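Local atomic coordinates of pullulanase (PDB entry 2WAN), a protein that hydrolyses alpha-1,6-glucosidic linkages in pullulan and probably also at the branch points of starch-derived glucans. Residues A417-D422 and E613-G618; D432-E437 and G482-Q487; N495-T500 and V516-Y521; T849-F854 and M871-K876. All coordinates share one frame; numbering follows the deposited sequence.

Overall arrangement
Following the chain from its N terminus, A417-D422 opens first, in the loop that leads to the catalytic barrel, and waits almost two hundred residues for E613-G618; contact 1 therefore closes a long loop. Two shorter closures fall within it, one after the other. Contact 2 pairs the first barrel strand with the second, and contact 3 then ties two loops flanking strand 511-513. Contacts 1 and 3 touch, Y614 packing on P517, whereas contact 2 stands clear of both. Contact 4 opens only after contact 1 has closed, and forms a hairpin in the C-terminal all-beta domain, its centre about 27 Å from that of contact 2. No two loops cross.

Contact 1: A417-D422 and E613-G618; sequences AGWQGD and EYHVDG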
loop_
_atom_site.group_PDB
_atom_site.type_symbol
_atom_site.label_atom_id
_atom_site.label_comp_id
_atom_site.label_asym_id
_atom_site.label_seq_id
_atom_site.Cartn_x
_atom_site.Cartn_y
_atom_site.Cartn_z
ATOM N N ALA A 417 -1.178 -12.965 -31.289
ATOM C CA ALA A 417 -0.226 -12.834 -32.397
ATOM C C ALA A 417 0.588 -11.557 -32.215
ATOM O O ALA A 417 0.047 -10.518 -31.800
ATOM C CB ALA A 417 -0.968 -12.829 -33.747
ATOM N N GLY A 418 1.882 -11.646 -32.492
ATOM C CA GLY A 418 2.750 -10.475 -32.404
ATOM C C GLY A 418 3.336 -10.216 -31.028
ATOM O O GLY A 418 4.172 -9.321 -30.891
ATOM N N TRP A 419 2.911 -10.991 -30.024
ATOM C CA TRP A 419 3.347 -10.830 -28.620
ATOM C C TRP A 419 4.867 -10.875 -28.453
ATOM O O TRP A 419 5.413 -10.145 -27.621
ATOM C CB TRP A 419 2.701 -11.916 -27.773
ATOM C CG TRP A 419 2.848 -11.798 -26.263
ATOM C CD1 TRP A 419 3.463 -12.691 -25.434
ATOM C CD2 TRP A 419 2.306 -10.767 -25.416
ATOM N NE1 TRP A 419 3.362 -12.273 -24.119
ATOM C CE2 TRP A 419 2.656 -11.097 -24.081
ATOM C CE3 TRP A 419 1.583 -9.591 -25.654
ATOM C CZ2 TRP A 419 2.293 -10.288 -22.979
ATOM C CZ3 TRP A 419 1.235 -8.771 -24.550
ATOM C CH2 TRP A 419 1.586 -9.135 -23.234
ATOM N N GLN A 420 5.561 -11.703 -29.252
ATOM C CA GLN A 420 7.030 -11.726 -29.173
ATOM C C GLN A 420 7.715 -10.416 -29.600
ATOM O O GLN A 420 8.885 -10.215 -29.315
ATOM C CB GLN A 420 7.618 -12.911 -29.949
ATOM C CG GLN A 420 7.253 -14.277 -29.382
ATOM C CD GLN A 420 7.658 -14.447 -27.927
ATOM O OE1 GLN A 420 6.834 -14.795 -27.081
ATOM N NE2 GLN A 420 8.932 -14.198 -27.628
ATOM N N GLY A 421 6.988 -9.544 -30.292
ATOM C CA GLY A 421 7.505 -8.235 -30.659
ATOM C C GLY A 421 7.154 -7.110 -29.694
ATOM O O GLY A 421 7.539 -5.972 -29.924
ATOM N N ASP A 422 6.419 -7.427 -28.626
ATOM C CA ASP A 422 5.962 -6.413 -27.663
ATOM C C ASP A 422 7.175 -5.797 -26.953
ATOM O O ASP A 422 8.075 -6.526 -26.542
ATOM C CB ASP A 422 5.029 -7.059 -26.647
ATOM C CG ASP A 422 4.533 -6.075 -25.607
ATOM O OD1 ASP A 422 3.972 -5.040 -26.015
ATOM O OD2 ASP A 422 4.762 -6.337 -24.408
ATOM N N GLU A 613 4.595 -12.481 -17.222
ATOM C CA GLU A 613 3.603 -13.059 -18.131
ATOM C C GLU A 613 2.836 -12.015 -18.947
ATOM O O GLU A 613 2.541 -12.232 -20.152
ATOM C CB GLU A 613 2.614 -13.943 -17.345
ATOM C CG GLU A 613 1.602 -14.695 -18.175
ATOM C CD GLU A 613 2.235 -15.759 -19.090
ATOM O OE1 GLU A 613 3.313 -16.303 -18.733
ATOM O OE2 GLU A 613 1.647 -16.038 -20.155
ATOM N N TYR A 614 2.502 -10.889 -18.302
ATOM C CA TYR A 614 1.667 -9.859 -18.940
ATOM C C TYR A 614 2.415 -8.601 -19.388
ATOM O O TYR A 614 1.832 -7.779 -20.065
ATOM C CB TYR A 614 0.470 -9.470 -18.049
ATOM C CG TYR A 614 -0.559 -10.583 -17.856
ATOM C CD1 TYR A 614 -1.744 -10.624 -18.622
ATOM C CD2 TYR A 614 -0.352 -11.591 -16.906
ATOM C CE1 TYR A 614 -2.683 -11.655 -18.446
ATOM C CE2 TYR A 614 -1.290 -12.614 -16.718
ATOM C CZ TYR A 614 -2.446 -12.630 -17.495
ATOM O OH TYR A 614 -3.370 -13.614 -17.288
ATOM N N HIS A 615 3.695 -8.475 -19.052
ATOM C CA HIS A 615 4.534 -7.346 -19.531
ATOM C C HIS A 615 4.015 -6.008 -18.977
ATOM O O HIS A 615 4.088 -4.974 -19.639
ATOM C CB HIS A 615 4.664 -7.272 -21.067
ATOM C CG HIS A 615 5.149 -8.539 -21.726
ATOM N ND1 HIS A 615 5.228 -8.667 -23.096
ATOM C CD2 HIS A 615 5.532 -9.739 -21.216
ATOM C CE1 HIS A 615 5.663 -9.878 -23.406
ATOM N NE2 HIS A 615 5.853 -10.549 -22.288
ATOM N N VAL A 616 3.484 -6.059 -17.764
ATOM C CA VAL A 616 3.054 -4.812 -17.132
ATOM C C VAL A 616 4.274 -4.024 -16.668
ATOM O O VAL A 616 5.360 -4.579 -16.412
ATOM C CB VAL A 616 1.976 -4.992 -16.033
ATOM C CG1 VAL A 616 0.663 -5.537 -16.649
ATOM C CG2 VAL A 616 2.489 -5.870 -14.878
ATOM N N ASP A 617 4.107 -2.699 -16.655
ATOM C CA ASP A 617 5.237 -1.777 -16.513
ATOM C C ASP A 617 5.385 -1.182 -15.107
ATOM O O ASP A 617 6.344 -0.450 -14.833
ATOM C CB ASP A 617 5.063 -0.649 -17.537
ATOM C CG ASP A 617 4.911 -1.173 -18.947
ATOM O OD1 ASP A 617 5.917 -1.628 -19.521
ATOM O OD2 ASP A 617 3.783 -1.101 -19.485
ATOM N N GLY A 618 4.452 -1.487 -14.215
ATOM C CA GLY A 618 4.509 -0.925 -12.879
ATOM C C GLY A 618 3.267 -1.232 -12.075
ATOM O O GLY A 618 2.350 -1.877 -12.584
HETATM O O HOH W 1 4.066 -13.791 -21.838
#
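W419 and H615 reach toward each other tip to tip and end as an offset stack, the indole's six-membered ring and the imidazole 4.1 Å apart between centroids with planes at 14°. H615 CE1 comes down on the indole near its ring fusion, 3.3 Å from W419 CE2, while W419 CZ2 lies over the middle of the imidazole. The broad indole suits this place, one face lying against much of the smaller imidazole. With H615 CG anti to the carbonyl carbon (chi1 -54°), the ring meets both W419 and D422. At its edge the imidazole is held by D422, whose side chain slides past it in the opposite direction: H615 ND1 donates to D422 OD2 over 2.7 Å, on the anti side of a carboxylate turned 11° from the ring. Gripped by face and edge, the imidazole cannot easily rotate, and the nearby carboxylate would probably favour its protonated form. An alanine in place of H615 would probably leave D422 OD2 without this N-H and open a gap over the indole face.

The histidine stands where helix 597-614 of the catalytic (beta/alpha)8 barrel gives way, at positive phi, to the turn before strand 618-621; W419 and D422 belong to a 3-10 turn and its exit in the loop ahead of the first barrel strand. The indole edge meets the carbonyls of E613 and Y614, with W419 CZ2 3.4 Å from E613 O. A water bridges W419 NE1 to E613 O, 2.8 Å from each. H542 of helix 529-543 binds H615 O and also touches D422.

Contact 2: D432-E437 and G482-Q487; sequences DEVIYE and GITTVQ
V434 and T484 make the tight end of this contact. T484 OG1, set between its own backbone N and carbonyl carbon (chi1 69°), takes the V434 N-H at 2.8 Å, and T484 N returns a bond to V434 O at 3.0 Å. The threonine thus stands in for a strand neighbour just before regular pairing begins, and its hydroxyl also shares a hydrogen bond with T485 OG1. E433 crosses over the hydroxyls of T484 and T485; E433 CD lies 3.2 Å from T485 OG1, but neither carboxylate oxygen makes a good angle to that hydroxyl, and E433 OE1 takes a weak bond from N549. An alanine in place of E433 would probably leave a gap beside the two hydroxyls and N549 without that acceptor.

Beyond lie the first two strands of the eight-stranded parallel barrel of the alpha-amylase-type catalytic domain. Y436 N donates to T485 O and Q487 N to Y436 O. Y436 and V486 face helix 474-481, and Y436 CB packs on I483 CG1 at 3.8 Å. I435, E437, T485 and Q487 take the inward face, where I435, E437 and Q487 touch F775 and I435 also touches Y649.

The far end is looser and hydrated. E437 and Q487 run side by side, their carboxylate and amide planes 79° apart, and two waters join them, one 2.7 Å from E437 OE2 and 2.8 Å from Q487 NE2. H735 N holds E437 OE1, and Y649 OH holds Q487 OE1. Since each water donates to OE2, E437 acts there as an acceptor, consistent with an ionised carboxylate.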
loop_
_atom_site.group_PDB
_atom_site.type_symbol
_atom_site.label_atom_id
_atom_site.label_comp_id
_atom_site.label_asym_id
_atom_site.label_seq_id
_atom_site.Cartn_x
_atom_site.Cartn_y
_atom_site.Cartn_z
ATOM N N ASP A 432 9.430 10.765 -15.358
ATOM C CA ASP A 432 9.180 10.814 -16.788
ATOM C C ASP A 432 7.801 10.266 -17.170
ATOM O O ASP A 432 7.450 10.267 -18.362
ATOM C CB ASP A 432 10.262 10.030 -17.554
ATOM C CG ASP A 432 11.656 10.631 -17.360
ATOM O OD1 ASP A 432 11.754 11.864 -17.208
ATOM O OD2 ASP A 432 12.630 9.865 -17.340
ATOM N N GLU A 433 7.032 9.804 -16.188
ATOM C CA GLU A 433 5.671 9.312 -16.478
ATOM C C GLU A 433 4.631 10.399 -16.236
ATOM O O GLU A 433 4.807 11.237 -15.369
ATOM C CB GLU A 433 5.328 8.078 -15.631
ATOM C CG GLU A 433 6.223 6.873 -15.959
ATOM C CD GLU A 433 5.622 5.533 -15.615
ATOM O OE1 GLU A 433 4.699 5.469 -14.773
ATOM O OE2 GLU A 433 6.083 4.522 -16.208
ATOM N N VAL A 434 3.578 10.396 -17.056
ATOM C CA VAL A 434 2.351 11.159 -16.760
ATOM C C VAL A 434 1.238 10.120 -16.710
ATOM O O VAL A 434 0.831 9.564 -17.747
ATOM C CB VAL A 434 2.040 12.241 -17.809
ATOM C CG1 VAL A 434 0.865 13.097 -17.301
ATOM C CG2 VAL A 434 3.252 13.139 -18.017
ATOM N N ILE A 435 0.771 9.866 -15.490
ATOM C CA ILE A 435 -0.045 8.694 -15.196
ATOM C C ILE A 435 -1.539 9.059 -15.283
ATOM O O ILE A 435 -1.978 10.042 -14.705
ATOM C CB ILE A 435 0.322 8.110 -13.805
ATOM C CG1 ILE A 435 1.793 7.665 -13.794
ATOM C CG2 ILE A 435 -0.574 6.917 -13.473
ATOM C CD1 ILE A 435 2.328 7.281 -12.392
ATOM N N TYR A 436 -2.308 8.236 -15.990
ATOM C CA TYR A 436 -3.724 8.489 -16.250
ATOM C C TYR A 436 -4.539 7.324 -15.695
ATOM O O TYR A 436 -4.488 6.214 -16.231
ATOM C CB TYR A 436 -3.893 8.609 -17.766
ATOM C CG TYR A 436 -5.265 8.952 -18.323
ATOM C CD1 TYR A 436 -6.152 7.947 -18.694
ATOM C CD2 TYR A 436 -5.627 10.280 -18.562
ATOM C CE1 TYR A 436 -7.397 8.244 -19.262
ATOM C CE2 TYR A 436 -6.872 10.601 -19.132
ATOM C CZ TYR A 436 -7.737 9.585 -19.495
ATOM O OH TYR A 436 -8.946 9.903 -20.080
ATOM N N GLU A 437 -5.270 7.566 -14.606
ATOM C CA GLU A 437 -6.048 6.497 -13.946
ATOM C C GLU A 437 -7.355 6.198 -14.686
ATOM O O GLU A 437 -8.130 7.110 -14.984
ATOM C CB GLU A 437 -6.363 6.871 -12.493
ATOM C CG GLU A 437 -7.047 5.732 -11.695
ATOM C CD GLU A 437 -7.374 6.159 -10.251
ATOM O OE1 GLU A 437 -7.771 7.325 -10.028
ATOM O OE2 GLU A 437 -7.259 5.321 -9.348
ATOM N N GLY A 482 -1.508 12.885 -24.740
ATOM C CA GLY A 482 -0.067 12.902 -24.406
ATOM C C GLY A 482 0.369 12.167 -23.141
ATOM O O GLY A 482 1.572 12.134 -22.803
ATOM N N ILE A 483 -0.574 11.545 -22.437
ATOM C CA ILE A 483 -0.195 10.787 -21.234
ATOM C C ILE A 483 0.712 9.616 -21.605
ATOM O O ILE A 483 0.664 9.117 -22.730
ATOM C CB ILE A 483 -1.422 10.341 -20.364
ATOM C CG1 ILE A 483 -2.392 9.412 -21.142
ATOM C CG2 ILE A 483 -2.191 11.612 -19.848
ATOM C CD1 ILE A 483 -2.010 7.888 -21.104
ATOM N N THR A 484 1.577 9.219 -20.679
ATOM C CA THR A 484 2.578 8.196 -20.984
ATOM C C THR A 484 2.193 6.807 -20.483
ATOM O O THR A 484 2.753 5.810 -20.940
ATOM C CB THR A 484 3.953 8.509 -20.344
ATOM O OG1 THR A 484 3.859 8.386 -18.918
ATOM C CG2 THR A 484 4.425 9.922 -20.706
ATOM N N THR A 485 1.288 6.748 -19.507
ATOM C CA THR A 485 1.077 5.527 -18.748
ATOM C C THR A 485 -0.365 5.493 -18.267
ATOM O O THR A 485 -0.857 6.476 -17.699
ATOM C CB THR A 485 2.030 5.446 -17.508
ATOM O OG1 THR A 485 3.360 5.818 -17.894
ATOM C CG2 THR A 485 2.060 4.044 -16.920
ATOM N N VAL A 486 -1.049 4.376 -18.536
ATOM C CA VAL A 486 -2.408 4.160 -18.006
ATOM C C VAL A 486 -2.297 3.351 -16.719
ATOM O O VAL A 486 -1.683 2.282 -16.702
ATOM C CB VAL A 486 -3.316 3.431 -19.037
ATOM C CG1 VAL A 486 -4.654 3.035 -18.402
ATOM C CG2 VAL A 486 -3.581 4.334 -20.223
ATOM N N GLN A 487 -2.888 3.860 -15.636
ATOM C CA GLN A 487 -3.017 3.066 -14.425
ATOM C C GLN A 487 -4.417 2.471 -14.406
ATOM O O GLN A 487 -5.404 3.199 -14.296
ATOM C CB GLN A 487 -2.764 3.907 -13.171
ATOM C CG GLN A 487 -3.005 3.163 -11.821
ATOM C CD GLN A 487 -2.897 4.111 -10.645
ATOM O OE1 GLN A 487 -1.869 4.756 -10.451
ATOM N NE2 GLN A 487 -3.974 4.238 -9.879
HETATM O O HOH W 2 -6.345 2.848 -9.982
HETATM O O HOH W 3 -5.033 5.747 -7.511
#

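Contact 3: N495-T500 and V516-Y521; sequences NSIDET and VPEGAY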
loop_
_atom_site.group_PDB
_atom_site.type_symbol
_atom_site.label_atom_id
_atom_site.label_comp_id
_atom_site.label_asym_id
_atom_site.label_seq_id
_atom_site.Cartn_x
_atom_site.Cartn_y
_atom_site.Cartn_z
ATOM N N ASN A 495 -14.216 -10.509 -6.076
ATOM C CA ASN A 495 -15.395 -11.305 -5.726
ATOM C C ASN A 495 -16.755 -10.658 -6.018
ATOM O O ASN A 495 -17.765 -11.364 -6.171
ATOM C CB ASN A 495 -15.296 -11.702 -4.241
ATOM C CG ASN A 495 -16.356 -12.710 -3.833
ATOM O OD1 ASN A 495 -16.326 -13.878 -4.258
ATOM N ND2 ASN A 495 -17.325 -12.256 -3.033
ATOM N N SER A 496 -16.789 -9.321 -6.110
ATOM C CA SER A 496 -18.051 -8.564 -6.047
ATOM C C SER A 496 -18.925 -8.658 -7.298
ATOM O O SER A 496 -20.125 -8.348 -7.263
ATOM C CB SER A 496 -17.778 -7.099 -5.683
ATOM O OG SER A 496 -16.703 -6.570 -6.451
ATOM N N ILE A 497 -18.340 -9.113 -8.402
ATOM C CA ILE A 497 -19.097 -9.295 -9.630
ATOM C C ILE A 497 -19.266 -10.789 -9.905
ATOM O O ILE A 497 -18.288 -11.540 -9.966
ATOM C CB ILE A 497 -18.424 -8.587 -10.853
ATOM C CG1 ILE A 497 -18.348 -7.063 -10.605
ATOM C CG2 ILE A 497 -19.162 -8.964 -12.187
ATOM C CD1 ILE A 497 -17.705 -6.263 -11.760
ATOM N N ASP A 498 -20.519 -11.210 -10.019
ATOM C CA ASP A 498 -20.862 -12.556 -10.462
ATOM C C ASP A 498 -20.600 -12.587 -11.961
ATOM O O ASP A 498 -21.199 -11.830 -12.703
ATOM C CB ASP A 498 -22.346 -12.821 -10.135
ATOM C CG ASP A 498 -22.875 -14.156 -10.675
ATOM O OD1 ASP A 498 -22.242 -14.853 -11.502
ATOM O OD2 ASP A 498 -23.995 -14.504 -10.255
ATOM N N GLU A 499 -19.687 -13.457 -12.399
ATOM C CA GLU A 499 -19.312 -13.530 -13.819
ATOM C C GLU A 499 -20.421 -13.967 -14.762
ATOM O O GLU A 499 -20.277 -13.841 -15.984
ATOM C CB GLU A 499 -18.072 -14.403 -14.012
ATOM C CG GLU A 499 -16.797 -13.732 -13.471
ATOM C CD GLU A 499 -15.539 -14.586 -13.641
ATOM O OE1 GLU A 499 -15.647 -15.813 -13.905
ATOM O OE2 GLU A 499 -14.422 -14.027 -13.493
ATOM N N THR A 500 -21.519 -14.503 -14.214
ATOM C CA THR A 500 -22.688 -14.801 -15.049
ATOM C C THR A 500 -23.551 -13.557 -15.237
ATOM O O THR A 500 -24.475 -13.564 -16.060
ATOM C CB THR A 500 -23.580 -15.965 -14.486
ATOM O OG1 THR A 500 -24.206 -15.552 -13.268
ATOM C CG2 THR A 500 -22.760 -17.219 -14.246
ATOM N N VAL A 516 -5.158 -14.041 -11.665
ATOM C CA VAL A 516 -6.142 -14.260 -12.738
ATOM C C VAL A 516 -6.744 -12.901 -13.132
ATOM O O VAL A 516 -7.094 -12.122 -12.254
ATOM C CB VAL A 516 -7.308 -15.191 -12.270
ATOM C CG1 VAL A 516 -8.365 -15.383 -13.367
ATOM C CG2 VAL A 516 -6.767 -16.567 -11.755
ATOM N N PRO A 517 -6.871 -12.615 -14.453
ATOM C CA PRO A 517 -7.550 -11.396 -14.893
ATOM C C PRO A 517 -9.037 -11.428 -14.578
ATOM O O PRO A 517 -9.677 -12.484 -14.694
ATOM C CB PRO A 517 -7.360 -11.421 -16.420
ATOM C CG PRO A 517 -6.144 -12.271 -16.633
ATOM C CD PRO A 517 -6.319 -13.360 -15.606
ATOM N N GLU A 518 -9.584 -10.279 -14.183
ATOM C CA GLU A 518 -11.026 -10.171 -13.955
ATOM C C GLU A 518 -11.855 -10.614 -15.172
ATOM O O GLU A 518 -11.674 -10.100 -16.282
ATOM C CB GLU A 518 -11.398 -8.747 -13.538
ATOM C CG GLU A 518 -12.923 -8.539 -13.414
ATOM C CD GLU A 518 -13.580 -9.450 -12.389
ATOM O OE1 GLU A 518 -12.932 -9.788 -11.377
ATOM O OE2 GLU A 518 -14.788 -9.824 -12.573
ATOM N N GLY A 519 -12.794 -11.532 -14.940
ATOM C CA GLY A 519 -13.600 -12.103 -16.027
ATOM C C GLY A 519 -14.612 -11.155 -16.632
ATOM O O GLY A 519 -14.900 -11.217 -17.835
ATOM N N ALA A 520 -15.154 -10.266 -15.799
ATOM C CA ALA A 520 -16.227 -9.350 -16.233
ATOM C C ALA A 520 -15.773 -8.451 -17.393
ATOM O O ALA A 520 -16.593 -8.034 -18.204
ATOM C CB ALA A 520 -16.737 -8.487 -15.048
ATOM N N TYR A 521 -14.467 -8.192 -17.488
ATOM C CA TYR A 521 -13.934 -7.328 -18.554
ATOM C C TYR A 521 -13.510 -8.098 -19.812
ATOM O O TYR A 521 -13.070 -7.486 -20.784
ATOM C CB TYR A 521 -12.756 -6.476 -18.011
ATOM C CG TYR A 521 -13.058 -5.733 -16.726
ATOM C CD1 TYR A 521 -14.309 -5.135 -16.522
ATOM C CD2 TYR A 521 -12.092 -5.611 -15.716
ATOM C CE1 TYR A 521 -14.610 -4.451 -15.324
ATOM C CE2 TYR A 521 -12.383 -4.923 -14.501
ATOM C CZ TYR A 521 -13.652 -4.345 -14.337
ATOM O OH TYR A 521 -13.955 -3.673 -13.178
HETATM O O HOH W 4 -15.686 -11.245 -10.622
#
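The flat carboxylate of E499 touches G519 through one oxygen: E499 OE2 lies 3.3 Å from G519 CA and takes a weak, bent bond from G519 N at 3.3 Å. The glycine suits its place, because a CB there would point at this oxygen and collide with it. With CG anti to the carbonyl carbon (chi1 -71°) and an extended chain beyond it, E499 spans the gap to G519. The neighbouring carboxylate of E518 folds back on its own turn: E518 OE2 accepts A520 N on its anti side, 33° out of plane, at 3.3 Å. One face of the Y521 ring is met near its rim by E518 CG, 3.7 Å above the plane.

Between the loops a water sits 2.7 Å from I497 O and 2.6 Å from E518 OE2, linking a main-chain carbonyl to an acid. Beside it the contact turns apolar, with I497 CG2 against A520 CB at 3.8 Å, where a small methyl lets the branched isoleucine come close. E499 OE2 and E518 OE2 are like charges only 4.3 Å apart; a salt bridge from R530 to E499 OE2 probably offsets the repulsion. N402 N binds E499 OE1, and F494 N binds E518 OE1.

Along the chain both loops lie between the second barrel strand, 485-488, and helix 529-543 of the catalytic domain. E493 of strand 492-494 takes the G519 N-H on its OE1. Segment 516-521 packs on helix 597-614 through P517, which lies against W610 and Y614, while E499 reaches helix 529-543 through R530.

Contact 4: T849-F854 and M871-K876; sequences TNTVAF and MYNPNK. With SO4 (sulfate ion), chain M.
M871 lays its CB against A853 CB at 3.9 Å in a non-hydrogen-bonded pair, and its extended chain, with CG anti to the backbone N (chi1 177°), carries the methyl CE to within 3.8 Å of T851 CB. A long, unbranched methionine can reach across to the neighbouring strand. Next comes Y872, whose N donates to V852 O at 2.8 Å; the return bond from V852 N to Y872 O is weak. The Y872 ring runs alongside V852, and Y872 OH, bonded to T769, lies 3.6 Å from F854 CE2 at the edge of the phenyl ring. This is a beta hairpin of the C-terminal all-beta domain, with helix 707-714 against the V852, F854 and Y872 side. N873 then ends the strand: its OD1 accepts both N875 N, an Asx turn, and N875 ND2. P874 follows, its CD 3.4 Å from N850 O. At N875 the amide is used twice across the contact: N875 ND2 donates to N850 O at 3.1 Å, and N875 OD1 accepts N850 ND2 at 3.1 Å, with the two amide planes 66° apart. N850 has positive phi, which asparagine tolerates well, and its N binds O1 of a sulfate at 2.7 Å.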
loop_
_atom_site.group_PDB
_atom_site.type_symbol
_atom_site.label_atom_id
_atom_site.label_comp_id
_atom_site.label_asym_id
_atom_site.label_seq_id
_atom_site.Cartn_x
_atom_site.Cartn_y
_atom_site.Cartn_z
ATOM N N THR A 849 1.434 38.813 -3.447
ATOM C CA THR A 849 0.719 38.003 -2.475
ATOM C C THR A 849 -0.143 36.925 -3.124
ATOM O O THR A 849 -0.877 37.181 -4.085
ATOM C CB THR A 849 -0.181 38.896 -1.606
ATOM O OG1 THR A 849 0.643 39.900 -1.011
ATOM C CG2 THR A 849 -0.848 38.070 -0.499
ATOM N N ASN A 850 -0.035 35.718 -2.572
ATOM C CA ASN A 850 -0.823 34.579 -3.016
ATOM C C ASN A 850 -0.550 34.202 -4.471
ATOM O O ASN A 850 -1.458 33.871 -5.220
ATOM C CB ASN A 850 -2.329 34.759 -2.774
ATOM C CG ASN A 850 -3.053 33.438 -2.753
ATOM O OD1 ASN A 850 -2.522 32.452 -2.236
ATOM N ND2 ASN A 850 -4.238 33.383 -3.353
ATOM N N THR A 851 0.713 34.288 -4.872
ATOM C CA THR A 851 1.124 33.753 -6.178
ATOM C C THR A 851 2.420 33.002 -5.938
ATOM O O THR A 851 3.088 33.229 -4.929
ATOM C CB THR A 851 1.363 34.863 -7.253
ATOM O OG1 THR A 851 2.468 35.690 -6.853
ATOM C CG2 THR A 851 0.100 35.731 -7.485
ATOM N N VAL A 852 2.734 32.065 -6.843
ATOM C CA VAL A 852 3.968 31.285 -6.781
ATOM C C VAL A 852 4.643 31.402 -8.143
ATOM O O VAL A 852 4.032 31.096 -9.180
ATOM C CB VAL A 852 3.690 29.789 -6.448
ATOM C CG1 VAL A 852 4.963 28.946 -6.581
ATOM C CG2 VAL A 852 3.152 29.646 -5.032
ATOM N N ALA A 853 5.900 31.845 -8.135
ATOM C CA ALA A 853 6.690 31.991 -9.367
ATOM C C ALA A 853 8.055 31.381 -9.184
ATOM O O ALA A 853 8.690 31.596 -8.158
ATOM C CB ALA A 853 6.840 33.461 -9.744
ATOM N N PHE A 854 8.507 30.616 -10.181
ATOM C CA PHE A 854 9.844 30.010 -10.106
ATOM C C PHE A 854 10.545 29.978 -11.438
ATOM O O PHE A 854 9.906 30.104 -12.486
ATOM C CB PHE A 854 9.809 28.608 -9.472
ATOM C CG PHE A 854 8.950 27.618 -10.208
ATOM C CD1 PHE A 854 9.498 26.789 -11.189
ATOM C CD2 PHE A 854 7.591 27.505 -9.910
ATOM C CE1 PHE A 854 8.695 25.867 -11.866
ATOM C CE2 PHE A 854 6.783 26.580 -10.576
ATOM C CZ PHE A 854 7.333 25.751 -11.547
ATOM N N MET A 871 4.657 30.884 -13.456
ATOM C CA MET A 871 3.951 31.570 -12.355
ATOM C C MET A 871 2.483 31.162 -12.306
ATOM O O MET A 871 1.783 31.232 -13.331
ATOM C CB MET A 871 4.055 33.098 -12.494
ATOM C CG MET A 871 3.268 33.840 -11.407
ATOM S SD MET A 871 3.684 35.584 -11.454
ATOM C CE MET A 871 2.243 36.273 -10.621
ATOM N N TYR A 872 2.034 30.738 -11.123
ATOM C CA TYR A 872 0.629 30.409 -10.883
ATOM C C TYR A 872 -0.039 31.625 -10.270
ATOM O O TYR A 872 0.424 32.125 -9.239
ATOM C CB TYR A 872 0.486 29.232 -9.911
ATOM C CG TYR A 872 1.358 28.030 -10.207
ATOM C CD1 TYR A 872 1.318 27.391 -11.440
ATOM C CD2 TYR A 872 2.187 27.513 -9.221
ATOM C CE1 TYR A 872 2.136 26.259 -11.695
ATOM C CE2 TYR A 872 3.002 26.406 -9.464
ATOM C CZ TYR A 872 2.968 25.794 -10.699
ATOM O OH TYR A 872 3.770 24.698 -10.914
ATOM N N ASN A 873 -1.102 32.100 -10.909
ATOM C CA ASN A 873 -1.925 33.199 -10.370
ATOM C C ASN A 873 -3.370 32.762 -10.123
ATOM O O ASN A 873 -4.189 32.837 -11.042
ATOM C CB ASN A 873 -1.932 34.413 -11.298
ATOM C CG ASN A 873 -2.818 35.524 -10.752
ATOM O OD1 ASN A 873 -3.022 35.593 -9.547
ATOM N ND2 ASN A 873 -3.366 36.349 -11.620
ATOM N N PRO A 874 -3.691 32.336 -8.884
ATOM C CA PRO A 874 -5.052 31.887 -8.561
ATOM C C PRO A 874 -6.038 33.019 -8.300
ATOM O O PRO A 874 -7.235 32.770 -8.153
ATOM C CB PRO A 874 -4.853 31.096 -7.271
ATOM C CG PRO A 874 -3.660 31.722 -6.633
ATOM C CD PRO A 874 -2.756 32.087 -7.771
ATOM N N ASN A 875 -5.532 34.241 -8.244
ATOM C CA ASN A 875 -6.348 35.392 -7.867
ATOM C C ASN A 875 -7.279 35.862 -8.969
ATOM O O ASN A 875 -7.048 35.610 -10.152
ATOM C CB ASN A 875 -5.435 36.515 -7.399
ATOM C CG ASN A 875 -4.539 36.074 -6.284
ATOM O OD1 ASN A 875 -5.006 35.800 -5.174
ATOM N ND2 ASN A 875 -3.241 35.948 -6.576
ATOM N N LYS A 876 -8.343 36.564 -8.575
ATOM C CA LYS A 876 -9.335 37.019 -9.529
ATOM C C LYS A 876 -8.961 38.292 -10.297
ATOM O O LYS A 876 -9.718 38.736 -11.166
ATOM C CB LYS A 876 -10.692 37.152 -8.827
ATOM C CG LYS A 876 -11.405 35.807 -8.753
ATOM C CD LYS A 876 -12.717 35.913 -8.035
ATOM C CE LYS A 876 -13.405 34.562 -7.971
ATOM N NZ LYS A 876 -14.621 34.642 -7.108
HETATM S S SO4 M . 2.187 34.870 0.243
HETATM O O1 SO4 M . 2.239 35.083 -1.203
HETATM O O2 SO4 M . 0.832 34.493 0.640
HETATM O O3 SO4 M . 3.122 33.811 0.624
HETATM O O4 SO4 M . 2.579 36.109 0.914
#